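Local coordinates for glutathione S-transferase (Bombyx mori, PDB 3AY8), which probably conjugates glutathione to electrophilic compounds as a homodimeric cytosolic transferase, at residues N97-F102 against K149-D154; Y101-S106 against Y164-S169; I158-I163 against Q184-D189. All coordinates share one frame; numbering follows the deposited sequence.

Contact 1 (N97-F102 against K149-D154)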
loop_
_atom_site.group_PDB
_atom_site.type_symbol
_atom_site.label_atom_id
_atom_site.label_comp_id
_atom_site.label_asym_id
_atom_site.label_seq_id
_atom_site.Cartn_x
_atom_site.Cartn_y
_atom_site.Cartn_z
ATOM N N ASN A 97 1.677 -3.621 10.278
ATOM C CA ASN A 97 1.963 -2.689 9.176
ATOM C C ASN A 97 2.195 -3.459 7.882
ATOM O O ASN A 97 1.690 -3.093 6.811
ATOM C CB ASN A 97 3.189 -1.830 9.484
ATOM C CG ASN A 97 2.900 -0.713 10.485
ATOM O OD1 ASN A 97 1.739 -0.363 10.752
ATOM N ND2 ASN A 97 3.963 -0.148 11.042
ATOM N N GLN A 98 2.944 -4.545 8.028
ATOM C CA GLN A 98 3.263 -5.445 6.924
ATOM C C GLN A 98 1.988 -5.970 6.265
ATOM O O GLN A 98 1.850 -5.888 5.040
ATOM C CB GLN A 98 4.144 -6.601 7.417
ATOM C CG GLN A 98 4.718 -7.503 6.346
ATOM C CD GLN A 98 5.156 -8.850 6.916
ATOM O OE1 GLN A 98 4.326 -9.690 7.289
ATOM N NE2 GLN A 98 6.451 -9.049 7.004
ATOM N N ARG A 99 1.047 -6.493 7.065
ATOM C CA ARG A 99 -0.216 -6.978 6.503
ATOM C C ARG A 99 -1.036 -5.839 5.877
ATOM O O ARG A 99 -1.718 -6.051 4.877
ATOM C CB ARG A 99 -1.073 -7.729 7.547
ATOM C CG ARG A 99 -0.354 -8.829 8.318
ATOM C CD ARG A 99 0.310 -9.890 7.473
ATOM N NE ARG A 99 0.433 -11.140 8.231
ATOM C CZ ARG A 99 1.492 -11.947 8.229
ATOM N NH1 ARG A 99 2.562 -11.658 7.516
ATOM N NH2 ARG A 99 1.472 -13.059 8.948
ATOM N N LEU A 100 -0.973 -4.651 6.475
ATOM C CA LEU A 100 -1.649 -3.473 5.912
ATOM C C LEU A 100 -1.077 -3.119 4.553
ATOM O O LEU A 100 -1.833 -2.877 3.617
ATOM C CB LEU A 100 -1.592 -2.265 6.867
ATOM C CG LEU A 100 -2.453 -2.384 8.138
ATOM C CD1 LEU A 100 -2.093 -1.298 9.176
ATOM C CD2 LEU A 100 -3.960 -2.346 7.797
ATOM N N TYR A 101 0.252 -3.102 4.431
ATOM C CA TYR A 101 0.873 -2.833 3.134
ATOM C C TYR A 101 0.590 -3.941 2.137
ATOM O O TYR A 101 0.392 -3.667 0.967
ATOM C CB TYR A 101 2.385 -2.542 3.246
ATOM C CG TYR A 101 2.641 -1.167 3.827
ATOM C CD1 TYR A 101 2.366 -0.007 3.092
ATOM C CD2 TYR A 101 3.116 -1.026 5.126
ATOM C CE1 TYR A 101 2.580 1.261 3.650
ATOM C CE2 TYR A 101 3.321 0.223 5.680
ATOM C CZ TYR A 101 3.053 1.357 4.945
ATOM O OH TYR A 101 3.271 2.586 5.531
ATOM N N PHE A 102 0.524 -5.185 2.611
ATOM C CA PHE A 102 0.050 -6.297 1.772
ATOM C C PHE A 102 -1.373 -6.039 1.250
ATOM O O PHE A 102 -1.644 -6.243 0.071
ATOM C CB PHE A 102 0.163 -7.617 2.545
ATOM C CG PHE A 102 -0.545 -8.777 1.901
ATOM C CD1 PHE A 102 0.106 -9.574 0.954
ATOM C CD2 PHE A 102 -1.858 -9.083 2.247
ATOM C CE1 PHE A 102 -0.555 -10.649 0.366
ATOM C CE2 PHE A 102 -2.527 -10.178 1.660
ATOM C CZ PHE A 102 -1.875 -10.957 0.733
ATOM N N LYS A 149 -4.494 -17.477 14.124
ATOM C CA LYS A 149 -5.947 -17.440 13.938
ATOM C C LYS A 149 -6.415 -16.255 13.076
ATOM O O LYS A 149 -7.275 -16.415 12.211
ATOM C CB LYS A 149 -6.666 -17.414 15.292
ATOM C CG LYS A 149 -8.178 -17.595 15.171
ATOM C CD LYS A 149 -8.870 -17.500 16.521
ATOM C CE LYS A 149 -10.367 -17.767 16.382
ATOM N NZ LYS A 149 -11.115 -17.395 17.627
ATOM N N TRP A 150 -5.845 -15.083 13.344
ATOM C CA TRP A 150 -6.131 -13.849 12.606
ATOM C C TRP A 150 -4.913 -13.495 11.732
ATOM O O TRP A 150 -3.901 -14.188 11.804
ATOM C CB TRP A 150 -6.491 -12.720 13.585
ATOM C CG TRP A 150 -7.698 -13.043 14.447
ATOM C CD1 TRP A 150 -7.692 -13.658 15.671
ATOM C CD2 TRP A 150 -9.079 -12.788 14.135
ATOM N NE1 TRP A 150 -8.984 -13.789 16.146
ATOM C CE2 TRP A 150 -9.852 -13.274 15.220
ATOM C CE3 TRP A 150 -9.740 -12.211 13.036
ATOM C CZ2 TRP A 150 -11.254 -13.176 15.252
ATOM C CZ3 TRP A 150 -11.130 -12.119 13.062
ATOM C CH2 TRP A 150 -11.871 -12.601 14.166
ATOM N N VAL A 151 -5.007 -12.454 10.898
ATOM C CA VAL A 151 -3.965 -12.219 9.872
ATOM C C VAL A 151 -2.581 -11.882 10.433
ATOM O O VAL A 151 -1.567 -12.206 9.814
ATOM C CB VAL A 151 -4.337 -11.135 8.793
ATOM C CG1 VAL A 151 -5.551 -11.529 7.967
ATOM C CG2 VAL A 151 -4.500 -9.762 9.413
ATOM N N ALA A 152 -2.534 -11.227 11.588
ATOM C CA ALA A 152 -1.264 -10.684 12.075
ATOM C C ALA A 152 -0.911 -11.116 13.487
ATOM O O ALA A 152 0.117 -10.689 14.023
ATOM C CB ALA A 152 -1.263 -9.144 11.971
ATOM N N ALA A 153 -1.764 -11.947 14.086
ATOM C CA ALA A 153 -1.623 -12.355 15.483
ATOM C C ALA A 153 -2.695 -13.381 15.799
ATOM O O ALA A 153 -3.553 -13.680 14.958
ATOM C CB ALA A 153 -1.754 -11.149 16.426
ATOM N N ASP A 154 -2.664 -13.909 17.019
ATOM C CA ASP A 154 -3.738 -14.796 17.448
ATOM C C ASP A 154 -4.933 -14.025 18.024
ATOM O O ASP A 154 -5.896 -14.630 18.487
ATOM C CB ASP A 154 -3.213 -15.866 18.405
ATOM C CG ASP A 154 -2.548 -17.021 17.676
ATOM O OD1 ASP A 154 -3.136 -17.567 16.714
ATOM O OD2 ASP A 154 -1.425 -17.393 18.071
#
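R99 meets the loop 149-154 by handing its guanidinium to the carbonyl oxygen of V151. The bond from R99 NE to V151 O is 2.8 Å long and nearly straight, with an N-H...O angle of 168°. The acceptor lies in the guanidinium plane, at its NE edge, whereas the donor stands about 37° above the carbonyl plane and is not directed at a lone pair. R99 NH2 adds a weak second bond to the same V151 O at 3.3 Å, so NE carries the bond and NH2 merely supplements it.

The aliphatic part of R99 completes the first shell. Its CG sits 3.8 Å from A152 CB, and V151 CG2 approaches the same CG at 4.4 Å. The bend of the chain at chi2 (-55°) leaves CG against the alanine methyl and brings NE to the V151 oxygen.

Further out, F144 takes part in a cation-pi interaction with R99. V151 N is held by D160, so V151 is bonded through both its N-H and its C=O, one in each of the peptides that flank its CA. The loop also braces itself: W150 N bonds to A153 O at 3.1 Å, and K149 N meets D154 OD1 at 2.9 Å, nearly along the C-O axis of that carboxylate. Two residues after R99, the ring of Y101 stacks on Y101 of the second subunit, which places this part of the helix between the loop and the dimer interface.

The arrangement belongs to the all-helical C-terminal domain of the glutathione transferase fold, where the connection between helices 128-147 and 158-173 is strapped across to the long helix 90-120.

Contact 2 (Y101-S106 against Y164-S169); sequences YFDSAS and YASMSS
The side chain that crosses from 164-169 to D103 is that of S166, and the helical turn bearing it starts at Y164, whose CB points away from helix 90-120. The side chain of S166 sets out toward helix 90-120, and the CA atoms of S166 and D103 are 7.5 Å apart. S166 OG donates to D103 OD1 over a short 2.6 Å, entering on the syn side, where the other carboxylate oxygen lies. S166 CB follows it to 3.2 Å from the same OD1. D103 CG stands anti to its backbone N (chi1 -175°), which carries the carboxylate out of its own helix and across to the serine.

Helices 90-120 and 158-173 are central members of the C-terminal helical domain of the glutathione transferase fold, and here a buried polar bond joins them. D103 OD2 forms a salt bridge with R69 NE of helix 68-79, adding a link to the thioredoxin-like N-terminal domain. Replacing D103 with an alanine would probably leave R69 without this carboxylate and take from the S166 hydroxyl its short bond across the helices.

Beyond S166, S169 turns its hydroxyl to the helix backbone. S169 OG donates to A165 O at 2.6 Å, in the carbonyl plane, and R16 of helix 13-25 bonds to both of these oxygens.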
loop_
_atom_site.group_PDB
_atom_site.type_symbol
_atom_site.label_atom_id
_atom_site.label_comp_id
_atom_site.label_asym_id
_atom_site.label_seq_id
_atom_site.Cartn_x
_atom_site.Cartn_y
_atom_site.Cartn_z
ATOM N N TYR A 101 0.252 -3.102 4.431
ATOM C CA TYR A 101 0.873 -2.833 3.134
ATOM C C TYR A 101 0.590 -3.941 2.137
ATOM O O TYR A 101 0.392 -3.667 0.967
ATOM C CB TYR A 101 2.385 -2.542 3.246
ATOM C CG TYR A 101 2.641 -1.167 3.827
ATOM C CD1 TYR A 101 2.366 -0.007 3.092
ATOM C CD2 TYR A 101 3.116 -1.026 5.126
ATOM C CE1 TYR A 101 2.580 1.261 3.650
ATOM C CE2 TYR A 101 3.321 0.223 5.680
ATOM C CZ TYR A 101 3.053 1.357 4.945
ATOM O OH TYR A 101 3.271 2.586 5.531
ATOM N N PHE A 102 0.524 -5.185 2.611
ATOM C CA PHE A 102 0.050 -6.297 1.772
ATOM C C PHE A 102 -1.373 -6.039 1.250
ATOM O O PHE A 102 -1.644 -6.243 0.071
ATOM C CB PHE A 102 0.163 -7.617 2.545
ATOM C CG PHE A 102 -0.545 -8.777 1.901
ATOM C CD1 PHE A 102 0.106 -9.574 0.954
ATOM C CD2 PHE A 102 -1.858 -9.083 2.247
ATOM C CE1 PHE A 102 -0.555 -10.649 0.366
ATOM C CE2 PHE A 102 -2.527 -10.178 1.660
ATOM C CZ PHE A 102 -1.875 -10.957 0.733
ATOM N N ASP A 103 -2.279 -5.574 2.119
ATOM C CA ASP A 103 -3.627 -5.208 1.691
ATOM C C ASP A 103 -3.581 -4.130 0.584
ATOM O O ASP A 103 -4.257 -4.246 -0.440
ATOM C CB ASP A 103 -4.469 -4.695 2.875
ATOM C CG ASP A 103 -5.907 -4.414 2.483
ATOM O OD1 ASP A 103 -6.600 -5.357 2.040
ATOM O OD2 ASP A 103 -6.351 -3.255 2.602
ATOM N N SER A 104 -2.771 -3.095 0.804
ATOM C CA SER A 104 -2.748 -1.920 -0.062
ATOM C C SER A 104 -2.001 -2.138 -1.371
ATOM O O SER A 104 -2.394 -1.581 -2.393
ATOM C CB SER A 104 -2.124 -0.727 0.679
ATOM O OG SER A 104 -0.719 -0.879 0.788
ATOM N N ALA A 105 -0.924 -2.929 -1.332
ATOM C CA ALA A 105 -0.045 -3.112 -2.499
ATOM C C ALA A 105 -0.332 -4.360 -3.331
ATOM O O ALA A 105 0.079 -4.430 -4.495
ATOM C CB ALA A 105 1.431 -3.116 -2.061
ATOM N N SER A 106 -0.983 -5.362 -2.734
ATOM C CA SER A 106 -1.211 -6.640 -3.435
ATOM C C SER A 106 -2.689 -7.004 -3.504
ATOM O O SER A 106 -3.230 -7.214 -4.585
ATOM C CB SER A 106 -0.449 -7.797 -2.750
ATOM O OG SER A 106 0.939 -7.577 -2.809
ATOM N N TYR A 164 -10.304 -7.832 5.759
ATOM C CA TYR A 164 -11.709 -8.236 5.697
ATOM C C TYR A 164 -12.522 -7.349 4.728
ATOM O O TYR A 164 -13.310 -7.860 3.920
ATOM C CB TYR A 164 -12.318 -8.297 7.106
ATOM C CG TYR A 164 -13.812 -8.535 7.161
ATOM C CD1 TYR A 164 -14.416 -9.526 6.372
ATOM C CD2 TYR A 164 -14.620 -7.792 8.034
ATOM C CE1 TYR A 164 -15.785 -9.748 6.416
ATOM C CE2 TYR A 164 -15.995 -8.016 8.106
ATOM C CZ TYR A 164 -16.571 -8.994 7.280
ATOM O OH TYR A 164 -17.921 -9.239 7.336
ATOM N N ALA A 165 -12.312 -6.034 4.777
ATOM C CA ALA A 165 -13.002 -5.127 3.852
ATOM C C ALA A 165 -12.677 -5.471 2.397
ATOM O O ALA A 165 -13.566 -5.481 1.527
ATOM C CB ALA A 165 -12.655 -3.661 4.159
ATOM N N SER A 166 -11.404 -5.771 2.140
ATOM C CA SER A 166 -10.970 -6.180 0.806
ATOM C C SER A 166 -11.590 -7.526 0.386
ATOM O O SER A 166 -12.239 -7.621 -0.671
ATOM C CB SER A 166 -9.442 -6.260 0.755
ATOM O OG SER A 166 -8.856 -4.966 0.839
ATOM N N MET A 167 -11.386 -8.551 1.215
ATOM C CA MET A 167 -11.866 -9.914 0.927
ATOM C C MET A 167 -13.387 -9.995 0.773
ATOM O O MET A 167 -13.886 -10.687 -0.104
ATOM C CB MET A 167 -11.414 -10.900 2.021
ATOM C CG MET A 167 -9.968 -11.324 1.917
ATOM S SD MET A 167 -9.529 -11.969 0.290
ATOM C CE MET A 167 -10.719 -13.305 0.028
ATOM N N SER A 168 -14.120 -9.285 1.619
ATOM C CA SER A 168 -15.588 -9.269 1.510
ATOM C C SER A 168 -16.045 -8.686 0.166
ATOM O O SER A 168 -17.067 -9.112 -0.387
ATOM C CB SER A 168 -16.223 -8.539 2.701
ATOM O OG SER A 168 -15.837 -7.175 2.750
ATOM N N SER A 169 -15.269 -7.745 -0.370
ATOM C CA SER A 169 -15.536 -7.144 -1.675
ATOM C C SER A 169 -15.493 -8.165 -2.827
ATOM O O SER A 169 -16.449 -8.266 -3.606
ATOM C CB SER A 169 -14.539 -6.015 -1.943
ATOM O OG SER A 169 -14.537 -5.091 -0.867
#

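Contact 3 (I158-I163 against Q184-D189)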
loop_
_atom_site.group_PDB
_atom_site.type_symbol
_atom_site.label_atom_id
_atom_site.label_comp_id
_atom_site.label_asym_id
_atom_site.label_seq_id
_atom_site.Cartn_x
_atom_site.Cartn_y
_atom_site.Cartn_z
ATOM N N ILE A 158 -6.235 -4.176 13.436
ATOM C CA ILE A 158 -6.672 -3.392 12.285
ATOM C C ILE A 158 -6.230 -3.991 10.941
ATOM O O ILE A 158 -6.784 -3.636 9.906
ATOM C CB ILE A 158 -6.271 -1.883 12.360
ATOM C CG1 ILE A 158 -4.752 -1.696 12.358
ATOM C CG2 ILE A 158 -6.931 -1.189 13.564
ATOM C CD1 ILE A 158 -4.343 -0.218 12.219
ATOM N N ALA A 159 -5.233 -4.874 10.943
ATOM C CA ALA A 159 -4.891 -5.600 9.701
ATOM C C ALA A 159 -6.076 -6.495 9.267
ATOM O O ALA A 159 -6.379 -6.614 8.079
ATOM C CB ALA A 159 -3.624 -6.413 9.881
ATOM N N ASP A 160 -6.779 -7.076 10.233
ATOM C CA ASP A 160 -7.978 -7.876 9.910
ATOM C C ASP A 160 -9.136 -7.044 9.397
ATOM O O ASP A 160 -9.814 -7.467 8.476
ATOM C CB ASP A 160 -8.437 -8.717 11.101
ATOM C CG ASP A 160 -7.365 -9.667 11.579
ATOM O OD1 ASP A 160 -7.193 -10.738 10.945
ATOM O OD2 ASP A 160 -6.708 -9.339 12.587
ATOM N N THR A 161 -9.378 -5.873 9.983
ATOM C CA THR A 161 -10.467 -5.026 9.490
ATOM C C THR A 161 -10.241 -4.590 8.031
ATOM O O THR A 161 -11.163 -4.645 7.224
ATOM C CB THR A 161 -10.770 -3.841 10.425
ATOM O OG1 THR A 161 -9.555 -3.190 10.790
ATOM C CG2 THR A 161 -11.467 -4.349 11.712
ATOM N N SER A 162 -9.009 -4.201 7.688
ATOM C CA SER A 162 -8.696 -3.788 6.315
ATOM C C SER A 162 -8.781 -4.954 5.324
ATOM O O SER A 162 -9.395 -4.840 4.259
ATOM C CB SER A 162 -7.300 -3.148 6.258
ATOM O OG SER A 162 -7.325 -1.851 6.853
ATOM N N ILE A 163 -8.145 -6.074 5.670
ATOM C CA ILE A 163 -8.125 -7.242 4.793
ATOM C C ILE A 163 -9.529 -7.869 4.677
ATOM O O ILE A 163 -9.919 -8.322 3.612
ATOM C CB ILE A 163 -7.022 -8.254 5.224
ATOM C CG1 ILE A 163 -5.636 -7.591 5.062
ATOM C CG2 ILE A 163 -7.078 -9.521 4.389
ATOM C CD1 ILE A 163 -4.430 -8.459 5.524
ATOM N N GLN A 184 -11.200 -19.345 4.433
ATOM C CA GLN A 184 -12.582 -19.772 4.730
ATOM C C GLN A 184 -12.877 -19.733 6.227
ATOM O O GLN A 184 -13.924 -19.248 6.639
ATOM C CB GLN A 184 -12.866 -21.173 4.171
ATOM C CG GLN A 184 -12.886 -21.230 2.651
ATOM C CD GLN A 184 -13.182 -22.613 2.123
ATOM O OE1 GLN A 184 -12.470 -23.572 2.421
ATOM N NE2 GLN A 184 -14.222 -22.720 1.315
ATOM N N ARG A 185 -11.937 -20.220 7.035
ATOM C CA ARG A 185 -12.065 -20.188 8.493
ATOM C C ARG A 185 -12.102 -18.739 9.009
ATOM O O ARG A 185 -12.960 -18.356 9.816
ATOM C CB ARG A 185 -10.882 -20.920 9.134
ATOM C CG ARG A 185 -10.867 -20.874 10.678
ATOM C CD ARG A 185 -9.480 -21.167 11.251
ATOM N NE ARG A 185 -8.597 -19.996 11.202
ATOM C CZ ARG A 185 -7.385 -19.963 10.646
ATOM N NH1 ARG A 185 -6.870 -21.047 10.066
ATOM N NH2 ARG A 185 -6.674 -18.836 10.676
ATOM N N TRP A 186 -11.149 -17.943 8.543
ATOM C CA TRP A 186 -10.977 -16.581 9.028
ATOM C C TRP A 186 -12.171 -15.692 8.671
ATOM O O TRP A 186 -12.580 -14.857 9.477
ATOM C CB TRP A 186 -9.650 -16.027 8.495
ATOM C CG TRP A 186 -9.461 -14.546 8.559
ATOM C CD1 TRP A 186 -9.002 -13.827 9.616
ATOM C CD2 TRP A 186 -9.683 -13.605 7.495
ATOM N NE1 TRP A 186 -8.927 -12.490 9.285
ATOM C CE2 TRP A 186 -9.338 -12.328 7.989
ATOM C CE3 TRP A 186 -10.137 -13.722 6.172
ATOM C CZ2 TRP A 186 -9.441 -11.167 7.212
ATOM C CZ3 TRP A 186 -10.236 -12.576 5.395
ATOM C CH2 TRP A 186 -9.895 -11.307 5.923
ATOM N N ILE A 187 -12.736 -15.890 7.482
ATOM C CA ILE A 187 -13.838 -15.046 7.010
ATOM C C ILE A 187 -15.128 -15.239 7.827
ATOM O O ILE A 187 -15.918 -14.307 7.972
ATOM C CB ILE A 187 -14.083 -15.197 5.484
ATOM C CG1 ILE A 187 -14.900 -14.018 4.949
ATOM C CG2 ILE A 187 -14.739 -16.525 5.150
ATOM C CD1 ILE A 187 -14.067 -12.777 4.690
ATOM N N LYS A 188 -15.320 -16.441 8.373
ATOM C CA LYS A 188 -16.392 -16.700 9.349
ATOM C C LYS A 188 -16.087 -16.023 10.682
ATOM O O LYS A 188 -16.981 -15.479 11.312
ATOM C CB LYS A 188 -16.567 -18.196 9.591
ATOM C CG LYS A 188 -16.930 -19.000 8.372
ATOM C CD LYS A 188 -16.866 -20.479 8.724
ATOM C CE LYS A 188 -17.197 -21.352 7.519
ATOM N NZ LYS A 188 -16.638 -22.715 7.726
ATOM N N ASP A 189 -14.829 -16.055 11.114
ATOM C CA ASP A 189 -14.440 -15.317 12.323
ATOM C C ASP A 189 -14.618 -13.803 12.166
ATOM O O ASP A 189 -14.949 -13.116 13.134
ATOM C CB ASP A 189 -13.010 -15.640 12.734
ATOM C CG ASP A 189 -12.897 -16.975 13.453
ATOM O OD1 ASP A 189 -13.901 -17.429 14.047
ATOM O OD2 ASP A 189 -11.809 -17.578 13.399
#
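This is a buried helix-to-helix contact within the C-terminal domain, in which one large ring, that of W186 on helix 181-190, bridges to the first turns of helix 158-173. The backbones stay well apart, the D160 and W186 CA atoms being 9.2 Å from each other, and the indole fills the distance. Its pyrrole edge is used for a hydrogen bond: W186 NE1 donates to D160 OD1 at 3.0 Å, with an N-H...O angle of 153°. The oxygen is met on its anti side and lies somewhat off the ring plane, and the carboxylate is turned 41° against the indole.

The benzene end of the ring does the apolar packing. W186 CH2 touches I163 CG2 at 3.7 Å, the two side chains crossing at about a right angle. The same CH2 meets I163 C, also at 3.7 Å, and W186 CZ2 lies 3.9 Å from D160 O, so the ring edge runs along the helix backbone from D160 to I163.

D160 has a second duty. Its CG lies beside the backbone N (chi1 -59°), which directs OD2 back to T157 N, while T157 OG1 accepts from A159 N. This is the N-terminal capping-box motif found at the start of the corresponding helix in glutathione transferases. OD1 accepts from V151 N as well as from the indole, so the buried carboxylate is engaged through both oxygens and the cap is tied to the ring.

Within the same turn, T161 OG1 donates to I158 O at 2.9 Å. The oxygen also takes the helical bond from S162 N, 3.2 Å away, and both donors come from the same face of the carbonyl.

How the contacts relate
The three contacts form a rough triangle in the C-terminal domain, their centres lying about 9 to 11 Å apart. Contacts 1 and 2 use successive turns of helix 90-120, and both touch the second subunit. Contacts 1 and 3 are joined directly: V151 N lies 2.8 Å from D160 OD1, and K149 O 2.9 Å from R185 NH2. Contacts 2 and 3 share helix 158-173, where W186 CH2 comes within 3.5 Å of Y164 N and D103 OD1 within 3.7 Å of I163 CA. All three are structural packing of the C-terminal domain; contact 2 also reaches the N-terminal domain, which supplies most of the glutathione site in this family.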